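N utilization substance protein B (Aquifex aeolicus, PDB 3R2C) binds RNA and is probably required for transcription antitermination of ribosomal RNA genes, through specific recognition of the boxA sequence. Local coordinates at residues A[63-68]-A[72-77]; A[90-95]-A[102-107]. All blocks are in the same frame, centred on the assembly; numbering follows the deposited sequence.

Contact 1: A[63-68]-A[72-77]; sequences SIIEKH and WSIDRL. With nucleotides of chain E.
Glu66 and Ile74 cross at about a right angle, and the glutamate ties down the start of a short 3-10 turn. The chi1 of Glu66, -84°, sets CG anti to its carbonyl carbon, and the chain runs extended from there. Glu66 OE2 accepts a hydrogen bond from Ile74 N at 2.9 Å, using the lone pair turned away from OE1. The N-H...O angle is 153°. On the way, Glu66 CG passes 3.8 Å from Ile74 CB. Ile74 in turn reaches over to Ile65. Ile74 CD1 meets Ile65 CG2 at 3.8 Å, and these two side chains also cross nearly perpendicular. Ile65 continues inward to Leu85 and Val89 of helix 79-94. In the all-helical NusB fold this is the link between helix 58-66 and helix 79-94, folded back against helix 58-66. One water joins the backbones by donating to both Glu66 O and Trp72 O. Just ahead of the turn, Ser73 OG donates to Asp75 OD1 at 2.6 Å, from above the carboxylate plane. Arg82 NH1 bonds the carbonyls of Ile74 and Leu77. Bound RNA meets both segments. The base of U7 of chain E donates N3 to His68 O at 2.8 Å, and O4 of U8 of chain E comes 3.4 Å from Leu77 CA.

Contact 2: A[90-95]-A[102-107]; sequences AELIFL and RVFIDI. With nucleotides of chain E.
Asp106 OD1 is gripped by two groups: N2 of G1 of chain E, at 2.8 Å and a nearly straight 167°, and the ammonium of Lys5. OD2 of Asp106 takes N1 of the same guanine at 2.9 Å and a salt bridge from Arg8. The carboxylate thus reads the guanine edge through two N-H groups. Arg8 also bridges to Glu91 OE1, so one guanidinium links the acids of both helices, while Tyr46 bonds Glu91 OE2. Next to these polar groups, helices 79-94 and 100-114 pack antiparallel, their local axes 10.5 Å apart at 156°. Val103 CG2 touches Glu91 CD at 3.6 Å. Leu92 and Val103 lie alongside each other, pointing opposite ways, with Leu92 CD2 3.8 Å from Val103 CB. Leu92 CD1 reaches Phe104 CE1, approaching the ring obliquely. The base of U4 of chain E covers one face of the Phe104 ring, its N1 lying 3.6 Å above the ring plane. Arg102, extended from CG to NE, lays its guanidinium between two bases. C8 of G1 of chain E sits over the centre of one face, and C5 of C3 of chain E over the other, nearer its rim. Glu99 forms a salt bridge with Arg102 NH1. An alanine in place of Arg102 would probably leave a gap between these bases and Glu99 without its charged mate. Helix 100-114 thus packs on helix 79-94 by one side and binds RNA by another. Asp106 pairs with the guanine edge, consistent with sequence-specific boxA binding, while Arg102 and Phe104 hold bases by their flat faces.

Contact 1 comes wholly before contact 2 in the chain, and their centres are about 18 Å apart. They touch where Ile64 CD1 meets Phe94 CE1 at 3.9 Å, which packs helix 58-66 against the end of helix 79-94. Helix 117-137 touches both: His68 and Leu77 in contact 1, Leu92 and Phe104 in contact 2. Contact 2 is buried, its centre about 7 Å from the centre of the chain; contact 1 lies at the surface, its centre about 14 Å from the same point. One RNA strand, chain E, runs by both. G1, C3 and U4 meet side chains of 102-107, whereas U7 and U8 meet 63-68 and 72-77, U7 through a backbone acceptor.

Contact 1: A[63-68]-A[72-77]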
ATOM      1  N   SER A  63      -6.228   8.297  13.215  1.00 14.90           N
ATOM      2  CA  SER A  63      -7.296   9.006  13.921  1.00 18.73           C
ATOM      3  C   SER A  63      -7.826  10.182  13.096  1.00 20.17           C
ATOM      4  O   SER A  63      -9.036  10.422  13.020  1.00 20.02           O
ATOM      5  CB  SER A  63      -6.770   9.510  15.264  1.00 24.05           C
ATOM      6  OG  SER A  63      -7.731  10.308  15.916  1.00 31.91           O
ATOM      7  N   ILE A  64      -6.918  10.938  12.492  1.00 16.34           N
ATOM      8  CA  ILE A  64      -7.324  12.070  11.660  1.00 14.88           C
ATOM      9  C   ILE A  64      -8.184  11.585  10.494  1.00 19.95           C
ATOM     10  O   ILE A  64      -9.207  12.171  10.173  1.00 16.02           O
ATOM     11  CB  ILE A  64      -6.104  12.816  11.121  1.00 16.87           C
ATOM     12  CG1 ILE A  64      -5.460  13.615  12.260  1.00 19.95           C
ATOM     13  CG2 ILE A  64      -6.507  13.715   9.949  1.00 16.93           C
ATOM     14  CD1 ILE A  64      -4.054  14.053  11.976  1.00 24.16           C
ATOM     15  N   ILE A  65      -7.766  10.495   9.870  1.00 17.65           N
ATOM     16  CA  ILE A  65      -8.526   9.913   8.774  1.00 15.68           C
ATOM     17  C   ILE A  65      -9.905   9.457   9.269  1.00 15.52           C
ATOM     18  O   ILE A  65     -10.919   9.767   8.656  1.00 16.62           O
ATOM     19  CB  ILE A  65      -7.746   8.735   8.142  1.00 17.96           C
ATOM     20  CG1 ILE A  65      -6.517   9.272   7.376  1.00 12.68           C
ATOM     21  CG2 ILE A  65      -8.642   7.912   7.222  1.00 18.81           C
ATOM     22  CD1 ILE A  65      -5.495   8.168   7.034  1.00 13.22           C
ATOM     23  N   GLU A  66      -9.939   8.740  10.391  1.00 17.69           N
ATOM     24  CA  GLU A  66     -11.198   8.204  10.908  1.00 22.55           C
ATOM     25  C   GLU A  66     -12.202   9.295  11.273  1.00 22.37           C
ATOM     26  O   GLU A  66     -13.403   9.119  11.101  1.00 22.97           O
ATOM     27  CB  GLU A  66     -10.941   7.293  12.117  1.00 22.79           C
ATOM     28  CG  GLU A  66     -10.588   5.873  11.712  1.00 25.74           C
ATOM     29  CD  GLU A  66     -10.510   4.918  12.898  1.00 34.23           C
ATOM     30  OE1 GLU A  66     -10.453   5.399  14.052  1.00 34.10           O
ATOM     31  OE2 GLU A  66     -10.505   3.687  12.674  1.00 30.20           O
ATOM     32  N   LYS A  67     -11.711  10.423  11.772  1.00 20.28           N
ATOM     33  CA  LYS A  67     -12.579  11.554  12.076  1.00 27.22           C
ATOM     34  C   LYS A  67     -13.422  11.978  10.871  1.00 31.11           C
ATOM     35  O   LYS A  67     -14.479  12.577  11.040  1.00 36.18           O
ATOM     36  CB  LYS A  67     -11.759  12.737  12.585  1.00 33.61           C
ATOM     37  CG  LYS A  67     -12.595  13.913  13.065  1.00 55.99           C
ATOM     38  CD  LYS A  67     -11.780  14.839  13.959  1.00 81.05           C
ATOM     39  CE  LYS A  67     -12.665  15.856  14.671  1.00 91.44           C
ATOM     40  NZ  LYS A  67     -11.888  16.730  15.599  1.00 87.52           N
ATOM     41  N   HIS A  68     -12.962  11.665   9.660  1.00 24.24           N
ATOM     42  CA  HIS A  68     -13.678  12.066   8.452  1.00 23.47           C
ATOM     43  C   HIS A  68     -14.245  10.887   7.686  1.00 26.36           C
ATOM     44  O   HIS A  68     -14.582  11.021   6.523  1.00 28.42           O
ATOM     45  CB  HIS A  68     -12.760  12.896   7.537  1.00 21.00           C
ATOM     46  CG  HIS A  68     -12.286  14.157   8.179  1.00 24.88           C
ATOM     47  ND1 HIS A  68     -12.987  15.343   8.095  1.00 27.82           N
ATOM     48  CD2 HIS A  68     -11.212  14.414   8.969  1.00 26.63           C
ATOM     49  CE1 HIS A  68     -12.361  16.276   8.792  1.00 35.58           C
ATOM     50  NE2 HIS A  68     -11.280  15.735   9.331  1.00 30.50           N
ATOM     51  N   TRP A  72     -17.085   4.939  10.102  1.00 29.55           N
ATOM     52  CA  TRP A  72     -16.421   3.705   9.707  0.52 32.30           C
ATOM     53  C   TRP A  72     -15.060   3.574  10.420  1.00 31.45           C
ATOM     54  O   TRP A  72     -14.413   4.572  10.753  1.00 31.43           O
ATOM     55  CB  TRP A  72     -16.340   3.594   8.176  0.52 36.53           C
ATOM     56  CG  TRP A  72     -17.718   3.721   7.499  0.52 51.11           C
ATOM     57  CD1 TRP A  72     -18.387   4.881   7.224  0.52 65.37           C
ATOM     58  CD2 TRP A  72     -18.570   2.656   7.023  0.52 58.18           C
ATOM     59  NE1 TRP A  72     -19.588   4.613   6.614  0.52 74.03           N
ATOM     60  CE2 TRP A  72     -19.726   3.257   6.479  0.52 66.62           C
ATOM     61  CE3 TRP A  72     -18.468   1.260   7.006  0.52 42.46           C
ATOM     62  CZ2 TRP A  72     -20.773   2.512   5.923  0.52 57.73           C
ATOM     63  CZ3 TRP A  72     -19.512   0.519   6.453  0.52 45.81           C
ATOM     64  CH2 TRP A  72     -20.647   1.150   5.919  0.52 48.36           C
ATOM     65  N   SER A  73     -14.643   2.337  10.659  1.00 27.74           N
ATOM     66  CA  SER A  73     -13.302   2.093  11.158  1.00 23.94           C
ATOM     67  C   SER A  73     -12.355   2.083   9.934  1.00 21.91           C
ATOM     68  O   SER A  73     -12.781   1.814   8.795  1.00 18.55           O
ATOM     69  CB  SER A  73     -13.224   0.798  11.994  1.00 27.83           C
ATOM     70  OG  SER A  73     -13.845  -0.312  11.365  1.00 21.60           O
ATOM     71  N   ILE A  74     -11.088   2.425  10.151  1.00 17.99           N
ATOM     72  CA  ILE A  74     -10.163   2.575   9.029  1.00 18.65           C
ATOM     73  C   ILE A  74      -9.848   1.221   8.378  1.00 19.91           C
ATOM     74  O   ILE A  74      -9.426   1.166   7.226  1.00 18.75           O
ATOM     75  CB  ILE A  74      -8.866   3.288   9.461  1.00 22.58           C
ATOM     76  CG1 ILE A  74      -8.174   3.927   8.247  1.00 24.55           C
ATOM     77  CG2 ILE A  74      -7.948   2.316  10.195  1.00 23.75           C
ATOM     78  CD1 ILE A  74      -6.943   4.768   8.602  1.00 18.23           C
ATOM     79  N   ASP A  75     -10.086   0.125   9.092  1.00 19.47           N
ATOM     80  CA  ASP A  75      -9.919  -1.196   8.483  1.00 19.50           C
ATOM     81  C   ASP A  75     -10.933  -1.475   7.354  1.00 22.13           C
ATOM     82  O   ASP A  75     -10.765  -2.428   6.600  1.00 20.06           O
ATOM     83  CB  ASP A  75      -9.938  -2.308   9.540  1.00 22.59           C
ATOM     84  CG  ASP A  75     -11.210  -2.308  10.399  1.00 28.44           C
ATOM     85  OD1 ASP A  75     -12.275  -1.829   9.954  1.00 19.38           O
ATOM     86  OD2 ASP A  75     -11.132  -2.828  11.530  1.00 28.10           O
ATOM     87  N   ARG A  76     -11.961  -0.637   7.224  1.00 22.33           N
ATOM     88  CA  ARG A  76     -12.930  -0.759   6.119  1.00 24.17           C
ATOM     89  C   ARG A  76     -12.335  -0.418   4.763  1.00 26.37           C
ATOM     90  O   ARG A  76     -12.755  -0.951   3.736  1.00 23.70           O
ATOM     91  CB  ARG A  76     -14.104   0.193   6.320  1.00 24.38           C
ATOM     92  CG  ARG A  76     -15.035  -0.180   7.415  1.00 31.05           C
ATOM     93  CD  ARG A  76     -16.188  -0.998   6.878  1.00 36.35           C
ATOM     94  NE  ARG A  76     -16.999  -1.535   7.969  1.00 31.08           N
ATOM     95  CZ  ARG A  76     -18.001  -2.383   7.798  1.00 35.37           C
ATOM     96  NH1 ARG A  76     -18.324  -2.789   6.578  1.00 36.00           N
ATOM     97  NH2 ARG A  76     -18.673  -2.836   8.851  1.00 33.22           N
ATOM     98  N   LEU A  77     -11.388   0.512   4.749  1.00 19.49           N
ATOM     99  CA  LEU A  77     -10.801   0.965   3.488  1.00 13.49           C
ATOM    100  C   LEU A  77     -10.032  -0.142   2.790  1.00 13.73           C
ATOM    101  O   LEU A  77      -9.523  -1.051   3.431  1.00 17.97           O
ATOM    102  CB  LEU A  77      -9.868   2.145   3.757  1.00 19.75           C
ATOM    103  CG  LEU A  77     -10.493   3.314   4.530  1.00 24.35           C
ATOM    104  CD1 LEU A  77      -9.616   4.561   4.378  1.00 24.95           C
ATOM    105  CD2 LEU A  77     -11.896   3.592   4.052  1.00 27.58           C
TER
ATOM    106  P     U E   7     -17.394  13.694  -2.667  1.00 35.86           P
ATOM    107  OP1   U E   7     -18.121  13.311  -3.895  1.00 36.36           O
ATOM    108  OP2   U E   7     -17.956  14.750  -1.795  1.00 37.80           O
ATOM    109  O5'   U E   7     -17.071  12.397  -1.806  1.00 36.08           O
ATOM    110  C5'   U E   7     -16.656  11.196  -2.433  1.00 28.72           C
ATOM    111  C4'   U E   7     -16.591  10.053  -1.447  1.00 34.95           C
ATOM    112  O4'   U E   7     -15.806  10.456  -0.286  1.00 29.75           O
ATOM    113  C3'   U E   7     -17.941   9.583  -0.903  1.00 46.12           C
ATOM    114  O3'   U E   7     -17.894   8.177  -0.675  1.00 66.38           O
ATOM    115  C2'   U E   7     -18.031  10.292   0.433  1.00 46.06           C
ATOM    116  O2'   U E   7     -18.887   9.666   1.366  1.00 50.67           O
ATOM    117  C1'   U E   7     -16.574  10.251   0.884  1.00 35.45           C
ATOM    118  N1    U E   7     -16.223  11.287   1.868  1.00 28.77           N
ATOM    119  C2    U E   7     -16.040  10.838   3.162  1.00 29.40           C
ATOM    120  O2    U E   7     -16.141   9.665   3.487  1.00 37.07           O
ATOM    121  N3    U E   7     -15.730  11.816   4.063  1.00 26.95           N
ATOM    122  C4    U E   7     -15.588  13.160   3.821  1.00 26.80           C
ATOM    123  O4    U E   7     -15.301  13.883   4.772  1.00 28.84           O
ATOM    124  C5    U E   7     -15.808  13.559   2.461  1.00 28.09           C
ATOM    125  C6    U E   7     -16.116  12.626   1.548  1.00 28.56           C
ATOM    126  P     U E   8     -19.227   7.298  -0.771  1.00 78.44           P
ATOM    127  OP1   U E   8     -20.249   8.131  -1.461  1.00 65.38           O
ATOM    128  OP2   U E   8     -19.516   6.793   0.596  1.00 79.03           O
ATOM    129  O5'   U E   8     -18.771   6.096  -1.708  1.00 62.47           O
ATOM    130  C5'   U E   8     -18.050   6.348  -2.905  1.00 67.48           C
ATOM    131  C4'   U E   8     -17.509   5.077  -3.511  1.00 68.80           C
ATOM    132  O4'   U E   8     -16.149   4.832  -3.033  1.00 57.14           O
ATOM    133  C3'   U E   8     -18.303   3.799  -3.194  1.00 65.42           C
ATOM    134  O3'   U E   8     -18.368   2.978  -4.358  1.00 75.55           O
ATOM    135  C2'   U E   8     -17.428   3.109  -2.153  1.00 60.27           C
ATOM    136  O2'   U E   8     -17.608   1.714  -2.061  1.00 61.25           O
ATOM    137  C1'   U E   8     -16.052   3.470  -2.686  1.00 56.04           C
ATOM    138  N1    U E   8     -14.938   3.253  -1.734  1.00 49.79           N
ATOM    139  C2    U E   8     -13.755   2.849  -2.336  1.00 41.58           C
ATOM    140  O2    U E   8     -13.613   2.753  -3.547  1.00 33.17           O
ATOM    141  N3    U E   8     -12.731   2.597  -1.464  1.00 38.50           N
ATOM    142  C4    U E   8     -12.770   2.679  -0.086  1.00 38.17           C
ATOM    143  O4    U E   8     -11.751   2.411   0.546  1.00 33.63           O
ATOM    144  C5    U E   8     -14.034   3.073   0.468  1.00 34.29           C
ATOM    145  C6    U E   8     -15.058   3.324  -0.360  1.00 43.03           C
TER
HETATM  146  O   HOH W   1     -15.118   7.111  11.574  1.00 21.68           O

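Contact 2: A[90-95]-A[102-107]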
ATOM      1  N   ALA A  90       0.406  12.450   5.968  1.00 13.71           N
ATOM      2  CA  ALA A  90       1.773  12.655   6.427  1.00 14.75           C
ATOM      3  C   ALA A  90       2.400  13.859   5.713  1.00 17.70           C
ATOM      4  O   ALA A  90       3.051  14.692   6.348  1.00 17.75           O
ATOM      5  CB  ALA A  90       2.618  11.401   6.199  1.00 13.72           C
ATOM      6  N   GLU A  91       2.209  13.969   4.404  1.00 13.54           N
ATOM      7  CA  GLU A  91       2.853  15.069   3.676  1.00 15.27           C
ATOM      8  C   GLU A  91       2.136  16.407   3.856  1.00 16.14           C
ATOM      9  O   GLU A  91       2.777  17.439   4.067  1.00 18.29           O
ATOM     10  CB  GLU A  91       2.984  14.776   2.173  1.00 14.52           C
ATOM     11  CG  GLU A  91       3.971  15.748   1.520  1.00 20.97           C
ATOM     12  CD  GLU A  91       4.417  15.319   0.141  1.00 24.97           C
ATOM     13  OE1 GLU A  91       3.849  14.344  -0.396  1.00 20.73           O
ATOM     14  OE2 GLU A  91       5.341  15.965  -0.406  1.00 22.96           O
ATOM     15  N   LEU A  92       0.815  16.400   3.758  1.00 14.63           N
ATOM     16  CA  LEU A  92       0.051  17.648   3.806  1.00 15.21           C
ATOM     17  C   LEU A  92       0.100  18.259   5.197  1.00 21.20           C
ATOM     18  O   LEU A  92       0.177  19.467   5.355  1.00 20.62           O
ATOM     19  CB  LEU A  92      -1.411  17.393   3.429  1.00 13.20           C
ATOM     20  CG  LEU A  92      -1.625  17.124   1.937  1.00 14.17           C
ATOM     21  CD1 LEU A  92      -3.068  16.678   1.692  1.00 12.87           C
ATOM     22  CD2 LEU A  92      -1.270  18.357   1.093  1.00 14.88           C
ATOM     23  N   ILE A  93       0.064  17.407   6.209  1.00 17.04           N
ATOM     24  CA  ILE A  93      -0.110  17.888   7.570  1.00 18.77           C
ATOM     25  C   ILE A  93       1.169  17.816   8.365  1.00 20.69           C
ATOM     26  O   ILE A  93       1.606  18.814   8.921  1.00 22.67           O
ATOM     27  CB  ILE A  93      -1.219  17.124   8.286  1.00 22.11           C
ATOM     28  CG1 ILE A  93      -2.551  17.427   7.595  1.00 23.48           C
ATOM     29  CG2 ILE A  93      -1.266  17.507   9.771  1.00 24.80           C
ATOM     30  CD1 ILE A  93      -3.765  17.053   8.396  1.00 28.14           C
ATOM     31  N   PHE A  94       1.785  16.646   8.409  1.00 16.55           N
ATOM     32  CA  PHE A  94       2.922  16.472   9.291  1.00 21.66           C
ATOM     33  C   PHE A  94       4.198  17.058   8.683  1.00 27.82           C
ATOM     34  O   PHE A  94       5.096  17.467   9.408  1.00 30.51           O
ATOM     35  CB  PHE A  94       3.054  14.996   9.702  1.00 16.27           C
ATOM     36  CG  PHE A  94       1.982  14.564  10.657  1.00 20.86           C
ATOM     37  CD1 PHE A  94       0.769  14.087  10.193  1.00 15.18           C
ATOM     38  CD2 PHE A  94       2.170  14.696  12.034  1.00 24.27           C
ATOM     39  CE1 PHE A  94      -0.230  13.710  11.084  1.00 21.71           C
ATOM     40  CE2 PHE A  94       1.183  14.324  12.933  1.00 23.42           C
ATOM     41  CZ  PHE A  94      -0.019  13.830  12.463  1.00 25.32           C
ATOM     42  N   LEU A  95       4.264  17.145   7.360  1.00 18.03           N
ATOM     43  CA  LEU A  95       5.389  17.832   6.731  1.00 17.19           C
ATOM     44  C   LEU A  95       4.979  19.227   6.230  1.00 17.72           C
ATOM     45  O   LEU A  95       5.787  19.929   5.632  1.00 23.66           O
ATOM     46  CB  LEU A  95       5.973  16.991   5.598  1.00 19.73           C
ATOM     47  CG  LEU A  95       6.640  15.680   6.031  1.00 19.00           C
ATOM     48  CD1 LEU A  95       7.095  14.898   4.808  1.00 19.38           C
ATOM     49  CD2 LEU A  95       7.816  15.930   6.980  1.00 22.68           C
ATOM     50  N   ARG A 102      -0.090  19.529  -5.631  1.00 18.73           N
ATOM     51  CA  ARG A 102       0.724  18.500  -6.269  1.00 20.94           C
ATOM     52  C   ARG A 102       0.689  17.218  -5.467  1.00 17.71           C
ATOM     53  O   ARG A 102       0.752  16.133  -6.028  1.00 16.03           O
ATOM     54  CB  ARG A 102       2.161  18.960  -6.430  1.00 25.36           C
ATOM     55  CG  ARG A 102       2.344  19.887  -7.603  1.00 27.00           C
ATOM     56  CD  ARG A 102       3.710  20.518  -7.581  1.00 28.95           C
ATOM     57  NE  ARG A 102       3.889  21.431  -8.704  1.00 35.06           N
ATOM     58  CZ  ARG A 102       4.832  22.359  -8.760  1.00 42.07           C
ATOM     59  NH1 ARG A 102       5.675  22.510  -7.750  1.00 38.08           N
ATOM     60  NH2 ARG A 102       4.926  23.141  -9.823  1.00 39.91           N
ATOM     61  N   VAL A 103       0.590  17.345  -4.151  1.00 13.27           N
ATOM     62  CA  VAL A 103       0.441  16.164  -3.313  1.00 12.41           C
ATOM     63  C   VAL A 103      -0.843  15.427  -3.691  1.00 17.86           C
ATOM     64  O   VAL A 103      -0.827  14.216  -3.892  1.00 18.37           O
ATOM     65  CB  VAL A 103       0.425  16.524  -1.813  1.00 15.25           C
ATOM     66  CG1 VAL A 103       0.134  15.284  -0.974  1.00 16.88           C
ATOM     67  CG2 VAL A 103       1.758  17.151  -1.413  1.00 17.79           C
ATOM     68  N   PHE A 104      -1.944  16.165  -3.786  1.00 14.43           N
ATOM     69  CA  PHE A 104      -3.233  15.580  -4.141  1.00 17.38           C
ATOM     70  C   PHE A 104      -3.142  14.874  -5.482  1.00 14.66           C
ATOM     71  O   PHE A 104      -3.632  13.757  -5.644  1.00 15.28           O
ATOM     72  CB  PHE A 104      -4.329  16.656  -4.237  1.00 16.06           C
ATOM     73  CG  PHE A 104      -5.068  16.922  -2.936  1.00 16.05           C
ATOM     74  CD1 PHE A 104      -4.641  17.915  -2.067  1.00 17.53           C
ATOM     75  CD2 PHE A 104      -6.224  16.214  -2.616  1.00 15.23           C
ATOM     76  CE1 PHE A 104      -5.326  18.172  -0.884  1.00 21.89           C
ATOM     77  CE2 PHE A 104      -6.918  16.477  -1.430  1.00 17.74           C
ATOM     78  CZ  PHE A 104      -6.470  17.455  -0.570  1.00 16.15           C
ATOM     79  N   ILE A 105      -2.554  15.548  -6.463  1.00 14.64           N
ATOM     80  CA  ILE A 105      -2.499  14.994  -7.800  1.00 14.25           C
ATOM     81  C   ILE A 105      -1.759  13.654  -7.799  1.00 17.57           C
ATOM     82  O   ILE A 105      -2.256  12.675  -8.349  1.00 15.11           O
ATOM     83  CB  ILE A 105      -1.840  15.970  -8.787  1.00 19.38           C
ATOM     84  CG1 ILE A 105      -2.846  17.047  -9.195  1.00 22.46           C
ATOM     85  CG2 ILE A 105      -1.332  15.226 -10.036  1.00 17.97           C
ATOM     86  CD1 ILE A 105      -2.203  18.272  -9.793  1.00 26.98           C
ATOM     87  N   ASP A 106      -0.586  13.602  -7.172  1.00 16.61           N
ATOM     88  CA  ASP A 106       0.187  12.355  -7.142  1.00 17.52           C
ATOM     89  C   ASP A 106      -0.481  11.246  -6.302  1.00 16.20           C
ATOM     90  O   ASP A 106      -0.405  10.070  -6.667  1.00 18.85           O
ATOM     91  CB  ASP A 106       1.615  12.627  -6.660  1.00 16.90           C
ATOM     92  CG  ASP A 106       2.443  13.363  -7.714  1.00 21.35           C
ATOM     93  OD1 ASP A 106       2.052  13.334  -8.904  1.00 19.14           O
ATOM     94  OD2 ASP A 106       3.483  13.954  -7.360  1.00 19.06           O
ATOM     95  N   ILE A 107      -1.150  11.609  -5.209  1.00 17.77           N
ATOM     96  CA  ILE A 107      -1.798  10.598  -4.351  1.00 15.34           C
ATOM     97  C   ILE A 107      -2.937   9.936  -5.121  1.00 16.32           C
ATOM     98  O   ILE A 107      -3.049   8.719  -5.139  1.00 17.24           O
ATOM     99  CB  ILE A 107      -2.378  11.184  -3.043  1.00 19.71           C
ATOM    100  CG1 ILE A 107      -1.273  11.676  -2.109  1.00 22.80           C
ATOM    101  CG2 ILE A 107      -3.239  10.148  -2.315  1.00 21.09           C
ATOM    102  CD1 ILE A 107      -0.269  10.625  -1.723  1.00 22.12           C
TER
ATOM    103  O5'   G E   1       8.213  20.655 -13.698  1.00 41.05           O
ATOM    104  C5'   G E   1       7.823  19.722 -14.700  1.00 38.90           C
ATOM    105  C4'   G E   1       6.355  19.396 -14.611  1.00 32.39           C
ATOM    106  O4'   G E   1       6.101  18.657 -13.379  1.00 32.93           O
ATOM    107  C3'   G E   1       5.420  20.598 -14.556  1.00 30.71           C
ATOM    108  O3'   G E   1       4.158  20.187 -15.071  1.00 40.13           O
ATOM    109  C2'   G E   1       5.317  20.831 -13.046  1.00 30.14           C
ATOM    110  O2'   G E   1       4.219  21.614 -12.626  1.00 29.76           O
ATOM    111  C1'   G E   1       5.212  19.385 -12.559  1.00 25.42           C
ATOM    112  N9    G E   1       5.594  19.161 -11.167  1.00 27.17           N
ATOM    113  C8    G E   1       6.506  19.761 -10.326  1.00 24.56           C
ATOM    114  N7    G E   1       6.538  19.191  -9.142  1.00 23.63           N
ATOM    115  C5    G E   1       5.608  18.162  -9.218  1.00 21.75           C
ATOM    116  C6    G E   1       5.170  17.188  -8.270  1.00 24.15           C
ATOM    117  O6    G E   1       5.544  17.043  -7.114  1.00 24.72           O
ATOM    118  N1    G E   1       4.201  16.329  -8.786  1.00 21.86           N
ATOM    119  C2    G E   1       3.703  16.412 -10.062  1.00 29.14           C
ATOM    120  N2    G E   1       2.769  15.531 -10.430  1.00 26.10           N
ATOM    121  N3    G E   1       4.090  17.314 -10.940  1.00 28.09           N
ATOM    122  C4    G E   1       5.028  18.143 -10.455  1.00 26.72           C
ATOM    123  P     U E   4      -5.120  22.579  -7.490  1.00 28.27           P
ATOM    124  OP1   U E   4      -5.538  22.780  -8.894  1.00 24.56           O
ATOM    125  OP2   U E   4      -5.426  23.626  -6.490  1.00 29.44           O
ATOM    126  O5'   U E   4      -5.646  21.182  -6.973  1.00 27.34           O
ATOM    127  C5'   U E   4      -5.203  19.978  -7.563  1.00 26.16           C
ATOM    128  C4'   U E   4      -6.108  18.858  -7.179  1.00 19.95           C
ATOM    129  O4'   U E   4      -6.001  18.632  -5.759  1.00 22.43           O
ATOM    130  C3'   U E   4      -7.584  19.124  -7.402  1.00 24.41           C
ATOM    131  O3'   U E   4      -7.963  18.893  -8.747  1.00 24.96           O
ATOM    132  C2'   U E   4      -8.247  18.194  -6.385  1.00 20.73           C
ATOM    133  O2'   U E   4      -8.283  16.860  -6.874  1.00 23.44           O
ATOM    134  C1'   U E   4      -7.248  18.246  -5.233  1.00 19.39           C
ATOM    135  N1    U E   4      -7.621  19.202  -4.166  1.00 24.20           N
ATOM    136  C2    U E   4      -8.702  18.909  -3.361  1.00 23.38           C
ATOM    137  O2    U E   4      -9.430  17.948  -3.530  1.00 23.97           O
ATOM    138  N3    U E   4      -8.935  19.814  -2.358  1.00 26.59           N
ATOM    139  C4    U E   4      -8.197  20.934  -2.056  1.00 30.04           C
ATOM    140  O4    U E   4      -8.544  21.634  -1.105  1.00 36.18           O
ATOM    141  C5    U E   4      -7.068  21.157  -2.904  1.00 30.51           C
ATOM    142  C6    U E   4      -6.824  20.289  -3.895  1.00 26.99           C
ATOM    143  P     C E   3      -0.303  22.617 -12.324  1.00 38.09           P
ATOM    144  OP1   C E   3      -0.241  23.989 -12.876  1.00 46.49           O
ATOM    145  OP2   C E   3       0.967  21.879 -12.092  1.00 37.17           O
ATOM    146  O5'   C E   3      -1.171  22.609 -11.001  1.00 38.12           O
ATOM    147  C5'   C E   3      -1.505  21.385 -10.379  1.00 33.03           C
ATOM    148  C4'   C E   3      -1.805  21.578  -8.921  1.00 27.93           C
ATOM    149  O4'   C E   3      -0.563  21.859  -8.211  1.00 26.26           O
ATOM    150  C3'   C E   3      -2.750  22.735  -8.603  1.00 23.24           C
ATOM    151  O3'   C E   3      -3.539  22.381  -7.476  1.00 24.16           O
ATOM    152  C2'   C E   3      -1.780  23.849  -8.216  1.00 25.75           C
ATOM    153  O2'   C E   3      -2.338  24.857  -7.402  1.00 28.88           O
ATOM    154  C1'   C E   3      -0.708  23.057  -7.481  1.00 24.23           C
ATOM    155  N1    C E   3       0.601  23.726  -7.402  1.00 28.15           N
ATOM    156  C2    C E   3       1.207  23.836  -6.147  1.00 38.48           C
ATOM    157  O2    C E   3       0.636  23.357  -5.151  1.00 39.63           O
ATOM    158  N3    C E   3       2.410  24.452  -6.049  1.00 42.73           N
ATOM    159  C4    C E   3       2.997  24.951  -7.138  1.00 42.78           C
ATOM    160  N4    C E   3       4.183  25.547  -6.976  1.00 49.32           N
ATOM    161  C5    C E   3       2.399  24.858  -8.429  1.00 34.43           C
ATOM    162  C6    C E   3       1.213  24.242  -8.513  1.00 32.43           C
TER